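Local atomic coordinates of cDNA FLJ56608, highly similar to Homo sapiens chloride channel, calcium activated, family member 1 (CLCA1), mRNA (Homo sapiens, PDB entry 6PYO), a protein that probably helps regulate calcium-activated chloride conductance and mucus secretion, represented here by the von Willebrand factor type A domain of the longer secreted protein. Residues A94-V97 with I98-Y102; N118-S121 with G122-E126; Q33-L37 with Q38-L42; L25-L28 with N29-G32. All blocks are in the same frame, centred on the assembly; numbering follows the deposited sequence.

Interaction 1. Residues A94-V97 with I98-Y102; sequences AFTV and IRKKY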
# COMPACT_ATOMS: atom_id res chain seq x y z
N ALA A 94 -0.39 -7.50 -2.90
CA ALA A 94 0.86 -6.77 -3.14
C ALA A 94 2.04 -7.73 -3.29
O ALA A 94 2.87 -7.58 -4.20
CB ALA A 94 1.08 -5.78 -2.00
N PHE A 95 2.12 -8.72 -2.41
CA PHE A 95 3.21 -9.70 -2.49
C PHE A 95 3.18 -10.44 -3.81
O PHE A 95 4.23 -10.67 -4.43
CB PHE A 95 3.15 -10.69 -1.32
CG PHE A 95 3.36 -10.06 0.03
CD1 PHE A 95 3.92 -8.81 0.15
CD2 PHE A 95 2.97 -10.72 1.20
CE1 PHE A 95 4.11 -8.21 1.41
CE2 PHE A 95 3.14 -10.13 2.43
CZ PHE A 95 3.72 -8.87 2.54
N THR A 96 1.99 -10.84 -4.26
CA THR A 96 1.88 -11.47 -5.58
C THR A 96 2.32 -10.51 -6.69
O THR A 96 2.97 -10.92 -7.66
CB THR A 96 0.43 -11.90 -5.82
OG1 THR A 96 -0.02 -12.64 -4.69
CG2 THR A 96 0.32 -12.77 -7.06
N VAL A 97 1.96 -9.23 -6.56
CA VAL A 97 2.33 -8.28 -7.60
C VAL A 97 3.84 -8.18 -7.68
O VAL A 97 4.43 -8.21 -8.76
CB VAL A 97 1.67 -6.91 -7.34
CG1 VAL A 97 2.40 -5.79 -8.10
CG2 VAL A 97 0.15 -6.97 -7.67
N ILE A 98 4.49 -8.13 -6.51
CA ILE A 98 5.94 -7.96 -6.49
C ILE A 98 6.61 -9.19 -7.02
O ILE A 98 7.49 -9.12 -7.89
CB ILE A 98 6.42 -7.63 -5.07
CG1 ILE A 98 5.92 -6.23 -4.68
CG2 ILE A 98 7.94 -7.65 -5.06
CD1 ILE A 98 5.93 -5.99 -3.19
N ARG A 99 6.18 -10.35 -6.53
CA ARG A 99 6.77 -11.63 -6.88
C ARG A 99 6.55 -12.01 -8.31
O ARG A 99 7.11 -13.04 -8.73
CB ARG A 99 6.24 -12.75 -6.00
CG ARG A 99 6.75 -12.67 -4.60
CD ARG A 99 6.01 -13.57 -3.63
NE ARG A 99 6.61 -13.43 -2.31
CZ ARG A 99 5.95 -13.57 -1.17
NH1 ARG A 99 4.64 -13.84 -1.19
NH2 ARG A 99 6.60 -13.42 -0.01
N LYS A 100 5.74 -11.26 -9.08
CA LYS A 100 5.76 -11.55 -10.51
C LYS A 100 7.12 -11.25 -11.13
O LYS A 100 7.41 -11.73 -12.23
CB LYS A 100 4.69 -10.76 -11.27
CG LYS A 100 3.25 -11.16 -10.85
CD LYS A 100 2.31 -11.16 -12.04
CE LYS A 100 0.85 -10.93 -11.63
NZ LYS A 100 0.26 -12.04 -10.85
N LYS A 101 7.97 -10.46 -10.44
CA LYS A 101 9.26 -10.04 -10.99
C LYS A 101 10.40 -10.23 -10.01
O LYS A 101 11.53 -10.54 -10.43
CB LYS A 101 9.22 -8.54 -11.41
CG LYS A 101 8.44 -8.23 -12.69
CD LYS A 101 9.39 -8.08 -13.89
CE LYS A 101 9.84 -6.62 -14.10
NZ LYS A 101 11.10 -6.47 -14.91
N TYR A 102 10.14 -10.05 -8.72
CA TYR A 102 11.19 -9.85 -7.74
C TYR A 102 10.82 -10.50 -6.41
O TYR A 102 9.64 -10.67 -6.10
CB TYR A 102 11.44 -8.35 -7.52
CG TYR A 102 11.88 -7.62 -8.77
CD1 TYR A 102 13.11 -7.90 -9.37
CD2 TYR A 102 11.09 -6.62 -9.34
CE1 TYR A 102 13.52 -7.23 -10.52
CE2 TYR A 102 11.49 -5.96 -10.49
CZ TYR A 102 12.70 -6.26 -11.08
OH TYR A 102 13.09 -5.59 -12.23
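F95 and R99, one helical turn apart, run side by side and point the same way. The arginine chain is extended from CG to NE, and this carries its guanidinium back along the helix until F95 CB sits over one face of it, 3.5 Å from NH1. Ring and guanidinium planes stand 53° apart, so the two flat groups do not stack. In a looser van der Waals contact, the methyl T96 CG2 lies 3.9 Å from the ammonium nitrogen K100 NZ; T96 OG1 turns instead to the carbonyl of R92.

The backbone bonds show how a helix runs out. I98 N donates to A94 O and R99 N to F95 O, each at 2.9 Å. K100 N then divides itself between T96 O and V97 O, both bonds weak. I98 O takes the amides of K101 and Y102 from opposite faces of its plane, which winds the chain into a closing turn.

Apolar side chains seat this end of helix 87-99 on the von Willebrand A domain core. A94 and I98 rest on strand 8-14, V97 meets V57 on strand 55-63, and F95 packs against V127 and S130 of helix 124-130, while R99 also touches S130.

Interaction 2. Residues N118-S121 with G122-E126; sequences NTIS and GCFNE
The F124 ring has the backbone of S121 laid over one face: S121 CA stands 3.6 Å from the ring centroid and only 8° off the normal, a CH-pi contact placed almost exactly over the centre. S121 CB touches CE2 near the rim, and at another corner I120 CG2 lies 4.1 Å from F124 CE1, the two side chains crossing obliquely. With CG anti to its own carbonyl carbon (chi1 -84°), the phenylalanine folds back beneath the preceding turn instead of reaching outward.

Three successive i to i+3 bonds wind this turn, which leads into helix 124-130 of the von Willebrand A fold. G122 N donates to T119 O, and C123 N reaches I120 O at 2.9 Å in an almost straight bond of 177°. F124 N meets S121 O from well above the carbonyl plane. Replacing F124 by an alanine would probably leave S121 CA without its aromatic platform and open a gap beside I120 CG2.

C123 SG, 3.2 Å from I120 O, is tied by a disulfide to C88, fastening the turn to helix 87-99. I120 and F124 both pack on E146 and L150 of helix 145-152, and E126 forms a salt bridge with R92.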
# COMPACT_ATOMS: atom_id res chain seq x y z
N ASN A 118 -9.95 -5.85 12.26
CA ASN A 118 -9.53 -6.63 13.42
C ASN A 118 -9.05 -8.03 13.02
O ASN A 118 -8.92 -8.91 13.87
CB ASN A 118 -10.68 -6.71 14.44
CG ASN A 118 -11.93 -7.39 13.89
OD1 ASN A 118 -12.14 -7.47 12.69
ND2 ASN A 118 -12.78 -7.87 14.79
N THR A 119 -8.78 -8.24 11.74
CA THR A 119 -8.29 -9.52 11.26
C THR A 119 -6.85 -9.45 10.76
O THR A 119 -6.40 -10.38 10.08
CB THR A 119 -9.18 -10.03 10.13
OG1 THR A 119 -8.80 -9.43 8.89
CG2 THR A 119 -10.65 -9.70 10.43
N ILE A 120 -6.12 -8.38 11.10
CA ILE A 120 -4.79 -8.17 10.50
C ILE A 120 -3.83 -9.28 10.89
O ILE A 120 -3.05 -9.76 10.06
CB ILE A 120 -4.23 -6.78 10.87
CG1 ILE A 120 -5.18 -5.67 10.41
CG2 ILE A 120 -2.85 -6.59 10.24
CD1 ILE A 120 -4.81 -4.28 10.90
N SER A 121 -3.88 -9.72 12.16
CA SER A 121 -2.98 -10.77 12.66
C SER A 121 -2.95 -11.98 11.74
O SER A 121 -1.94 -12.69 11.68
CB SER A 121 -3.40 -11.19 14.08
OG SER A 121 -4.77 -11.59 14.10
N GLY A 122 -4.01 -12.17 10.96
CA GLY A 122 -4.08 -13.33 10.09
C GLY A 122 -3.03 -13.38 9.01
O GLY A 122 -2.85 -14.44 8.39
N CYS A 123 -2.33 -12.27 8.73
CA CYS A 123 -1.24 -12.34 7.76
C CYS A 123 0.14 -12.10 8.38
O CYS A 123 1.14 -12.13 7.65
CB CYS A 123 -1.47 -11.36 6.60
SG CYS A 123 -2.00 -9.65 7.01
N PHE A 124 0.21 -11.90 9.70
CA PHE A 124 1.49 -11.68 10.37
C PHE A 124 2.59 -12.62 9.87
O PHE A 124 3.64 -12.18 9.38
CB PHE A 124 1.27 -11.83 11.87
CG PHE A 124 0.78 -10.59 12.55
CD1 PHE A 124 0.62 -9.41 11.85
CD2 PHE A 124 0.49 -10.59 13.90
CE1 PHE A 124 0.18 -8.25 12.48
CE2 PHE A 124 0.06 -9.45 14.54
CZ PHE A 124 -0.10 -8.28 13.83
N ASN A 125 2.34 -13.92 9.95
CA ASN A 125 3.31 -14.90 9.46
C ASN A 125 3.77 -14.57 8.04
O ASN A 125 4.96 -14.38 7.79
CB ASN A 125 2.70 -16.31 9.52
CG ASN A 125 3.66 -17.39 9.06
OD1 ASN A 125 4.70 -17.62 9.70
ND2 ASN A 125 3.33 -18.06 7.96
N GLU A 126 2.83 -14.49 7.10
CA GLU A 126 3.19 -14.22 5.71
C GLU A 126 4.00 -12.94 5.60
O GLU A 126 4.99 -12.88 4.85
CB GLU A 126 1.92 -14.12 4.85
CG GLU A 126 1.11 -15.38 4.72
CD GLU A 126 -0.33 -15.09 4.34
OE1 GLU A 126 -1.15 -14.82 5.25
OE2 GLU A 126 -0.65 -15.12 3.14

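Interaction 3. Residues Q33-L37 with Q38-L42; sequences QLFLL and QTVEL
V40 comes over one face of the F35 ring at a slant. V40 CB lies 4.2 Å from the ring centroid and 22° off the normal, a CH-pi contact displaced toward the rim, with F35 CZ the closest ring atom at 3.9 Å. T39 meets the same ring from another direction, its side chain about perpendicular to that of F35, and brings CB to 3.9 Å from F35 CD1. What makes both contacts possible is the first torsion of F35: CG is anti to the backbone N (chi1 -174°), which swings the ring forward toward the residues that follow. An alanine in place of F35 is likely to leave V40 and T39 without the surface they share and open a gap toward V9 and L11.

On another side of the helix L34 CD1 touches Q38 OE1 at 4.0 Å, although the glutamine is poorly ordered.

The backbone widens here. L34 O accepts from Q38 N and also from T39 N, the latter in the carbonyl plane, while V40 N reaches F35 O at 2.9 Å. The i to i+5 bonds, T39 N to L34 O and V40 N to F35 O, mark a pi-type turn. R70 donates hydrogen bonds to L36 O and V40 O at this end of the helix. The widened turn closes helix 24-39 just before the chain passes to strand 45-51 in a beta-alpha-beta unit of the von Willebrand A domain.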
# COMPACT_ATOMS: atom_id res chain seq x y z
N GLN A 33 -1.08 10.85 -4.29
CA GLN A 33 -0.63 11.75 -5.35
C GLN A 33 0.73 12.33 -5.03
O GLN A 33 1.60 12.37 -5.90
CB GLN A 33 -1.63 12.87 -5.59
CG GLN A 33 -2.70 12.48 -6.59
CD GLN A 33 -3.50 13.66 -7.06
OE1 GLN A 33 -2.94 14.70 -7.43
NE2 GLN A 33 -4.83 13.52 -7.07
N LEU A 34 0.93 12.79 -3.80
CA LEU A 34 2.24 13.25 -3.39
C LEU A 34 3.29 12.19 -3.60
O LEU A 34 4.36 12.44 -4.19
CB LEU A 34 2.21 13.67 -1.93
CG LEU A 34 3.43 14.45 -1.50
CD1 LEU A 34 3.26 15.88 -2.03
CD2 LEU A 34 3.60 14.42 -0.01
N PHE A 35 3.03 10.98 -3.12
CA PHE A 35 4.01 9.92 -3.30
C PHE A 35 4.32 9.69 -4.77
O PHE A 35 5.49 9.60 -5.16
CB PHE A 35 3.54 8.64 -2.67
CG PHE A 35 4.56 7.57 -2.70
CD1 PHE A 35 5.69 7.63 -1.87
CD2 PHE A 35 4.40 6.49 -3.52
CE1 PHE A 35 6.63 6.63 -1.88
CE2 PHE A 35 5.34 5.48 -3.54
CZ PHE A 35 6.45 5.55 -2.73
N LEU A 36 3.27 9.56 -5.59
CA LEU A 36 3.45 9.16 -6.98
C LEU A 36 4.04 10.28 -7.84
O LEU A 36 4.90 10.03 -8.68
CB LEU A 36 2.11 8.70 -7.58
CG LEU A 36 1.56 7.39 -7.01
CD1 LEU A 36 0.17 7.08 -7.55
CD2 LEU A 36 2.54 6.27 -7.35
N LEU A 37 3.59 11.50 -7.64
CA LEU A 37 3.99 12.60 -8.50
C LEU A 37 5.27 13.29 -8.03
O LEU A 37 5.96 13.89 -8.86
CB LEU A 37 2.88 13.63 -8.58
CG LEU A 37 1.52 13.12 -9.07
CD1 LEU A 37 0.51 14.27 -9.26
CD2 LEU A 37 1.59 12.34 -10.37
N GLN A 38 5.65 13.17 -6.76
CA GLN A 38 6.81 13.92 -6.28
C GLN A 38 7.82 13.06 -5.54
O GLN A 38 9.03 13.27 -5.71
CB GLN A 38 6.34 15.08 -5.37
CG GLN A 38 6.17 16.39 -6.13
CD GLN A 38 5.09 17.28 -5.54
OE1 GLN A 38 3.90 17.09 -5.81
NE2 GLN A 38 5.49 18.26 -4.74
N THR A 39 7.39 12.10 -4.76
CA THR A 39 8.31 11.45 -3.83
C THR A 39 9.07 10.28 -4.46
O THR A 39 10.30 10.24 -4.35
CB THR A 39 7.53 11.02 -2.58
OG1 THR A 39 6.78 12.15 -2.14
CG2 THR A 39 8.49 10.54 -1.43
N VAL A 40 8.38 9.34 -5.11
CA VAL A 40 9.06 8.12 -5.54
C VAL A 40 10.10 8.52 -6.59
O VAL A 40 9.85 9.43 -7.40
CB VAL A 40 8.06 7.06 -6.00
CG1 VAL A 40 7.45 7.39 -7.33
CG2 VAL A 40 8.72 5.67 -6.03
N GLU A 41 11.28 7.91 -6.52
CA GLU A 41 12.44 8.32 -7.30
C GLU A 41 12.50 7.60 -8.65
O GLU A 41 12.02 6.46 -8.81
CB GLU A 41 13.75 8.05 -6.54
CG GLU A 41 14.06 6.53 -6.18
CD GLU A 41 13.55 6.05 -4.77
OE1 GLU A 41 12.34 6.24 -4.42
OE2 GLU A 41 14.37 5.48 -4.00
N LEU A 42 13.12 8.27 -9.62
CA LEU A 42 13.42 7.72 -10.93
C LEU A 42 13.97 6.30 -10.80
O LEU A 42 14.87 6.05 -10.00
CB LEU A 42 14.44 8.63 -11.61
CG LEU A 42 15.03 8.35 -12.99
CD1 LEU A 42 13.91 8.64 -14.02
CD2 LEU A 42 16.25 9.22 -13.26

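Interaction 4. Residues L25-L28 with N29-G32; sequences LNRL and NQAG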
# COMPACT_ATOMS: atom_id res chain seq x y z
N LEU A 25 -10.91 9.36 2.25
CA LEU A 25 -10.53 8.96 0.90
C LEU A 25 -9.80 10.09 0.18
O LEU A 25 -8.85 9.84 -0.56
CB LEU A 25 -11.77 8.52 0.13
CG LEU A 25 -11.46 7.81 -1.18
CD1 LEU A 25 -10.79 6.50 -0.96
CD2 LEU A 25 -12.76 7.62 -1.96
N ASN A 26 -10.22 11.34 0.40
CA ASN A 26 -9.48 12.48 -0.14
C ASN A 26 -8.06 12.54 0.41
O ASN A 26 -7.12 12.80 -0.33
CB ASN A 26 -10.21 13.79 0.17
CG ASN A 26 -11.32 14.12 -0.83
OD1 ASN A 26 -11.25 13.75 -2.01
ND2 ASN A 26 -12.35 14.81 -0.35
N ARG A 27 -7.88 12.28 1.71
CA ARG A 27 -6.54 12.26 2.27
C ARG A 27 -5.72 11.12 1.70
O ARG A 27 -4.52 11.28 1.43
CB ARG A 27 -6.62 12.18 3.79
CG ARG A 27 -6.86 13.54 4.43
CD ARG A 27 -7.06 13.43 5.95
NE ARG A 27 -8.48 13.34 6.29
CZ ARG A 27 -9.01 12.42 7.10
NH1 ARG A 27 -8.23 11.53 7.68
NH2 ARG A 27 -10.32 12.41 7.34
N LEU A 28 -6.34 9.95 1.50
CA LEU A 28 -5.62 8.87 0.84
C LEU A 28 -5.17 9.31 -0.54
O LEU A 28 -4.01 9.11 -0.91
CB LEU A 28 -6.49 7.61 0.75
CG LEU A 28 -5.86 6.42 0.02
CD1 LEU A 28 -6.38 5.12 0.61
CD2 LEU A 28 -6.18 6.47 -1.47
N ASN A 29 -6.05 9.95 -1.30
CA ASN A 29 -5.69 10.37 -2.65
C ASN A 29 -4.60 11.43 -2.63
O ASN A 29 -3.71 11.41 -3.48
CB ASN A 29 -6.92 10.89 -3.40
CG ASN A 29 -7.80 9.78 -3.90
OD1 ASN A 29 -7.33 8.68 -4.19
ND2 ASN A 29 -9.09 10.04 -3.96
N GLN A 30 -4.66 12.36 -1.67
CA GLN A 30 -3.62 13.36 -1.52
C GLN A 30 -2.27 12.72 -1.24
O GLN A 30 -1.26 13.06 -1.88
CB GLN A 30 -3.97 14.30 -0.36
CG GLN A 30 -4.69 15.57 -0.71
CD GLN A 30 -4.91 16.45 0.52
OE1 GLN A 30 -5.90 16.30 1.24
NE2 GLN A 30 -3.97 17.37 0.76
N ALA A 31 -2.23 11.79 -0.28
CA ALA A 31 -0.99 11.11 0.06
C ALA A 31 -0.46 10.31 -1.12
O ALA A 31 0.75 10.34 -1.42
CB ALA A 31 -1.19 10.21 1.28
N GLY A 32 -1.36 9.56 -1.80
CA GLY A 32 -0.96 8.80 -2.97
C GLY A 32 -0.45 9.69 -4.10
O GLY A 32 0.52 9.35 -4.76
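L28 holds CG anti to its backbone N (chi1 177°), whereas N29 sets CG anti to its carbonyl carbon (chi1 -77°), and these two choices bring neighbouring side chains together: L28 CD2 comes within 3.7 Å of N29 OD1 as the two cross. The same torsion folds the asparagine amide back over the preceding turn, where N29 CG lies 3.5 Å from L25 O. N29 ND2 is 3.4 Å from L25 O, but at an angle too poor for a hydrogen bond; its bond goes instead to the carbonyl of P78. The amide thus links helix 24-39 to the loop beside it. Around the helix, Q30 rests its CB against N26 O at 3.5 Å and extends beyond CG, with OE1 passing loosely by R27 CG at 4.3 Å.

This is regular alpha helix, the crossover helix between parallel strands 8-14 and 45-51 in the Rossmann-like von Willebrand A fold. Four i to i+4 bonds carry it: N29 N to L25 O, Q30 N to N26 O, A31 N to R27 O and G32 N to L28 O. The last is 2.8 Å long with an N-H...O angle of 169°.

L28 is buried against M19, L139 and L112, and A31 also touches L112 on strand 108-113. R27 reaches across to Y160, with a weak bond from NH1 to the carbonyl of L139.

Overall arrangement
From the N terminus, the chain leaves strand 8-14 and enters helix 24-39, where interaction 4 and then interaction 3 adjoin, their centres about 13 Å apart. Interaction 3 ends that helix ahead of strand 45-51. Much later, interaction 1 finishes helix 87-99, and interaction 2 turns the loop after strand 108-113 into helix 124-130. All four are local and follow in series; none nests or crosses another, and none closes a long loop. Interactions 1 and 2 touch, F95 CE2 lying 4.1 Å from E126 O, so two helices meet there. Interaction 4 lies across the chain's centre from both, with the beta sheet between the two helical layers.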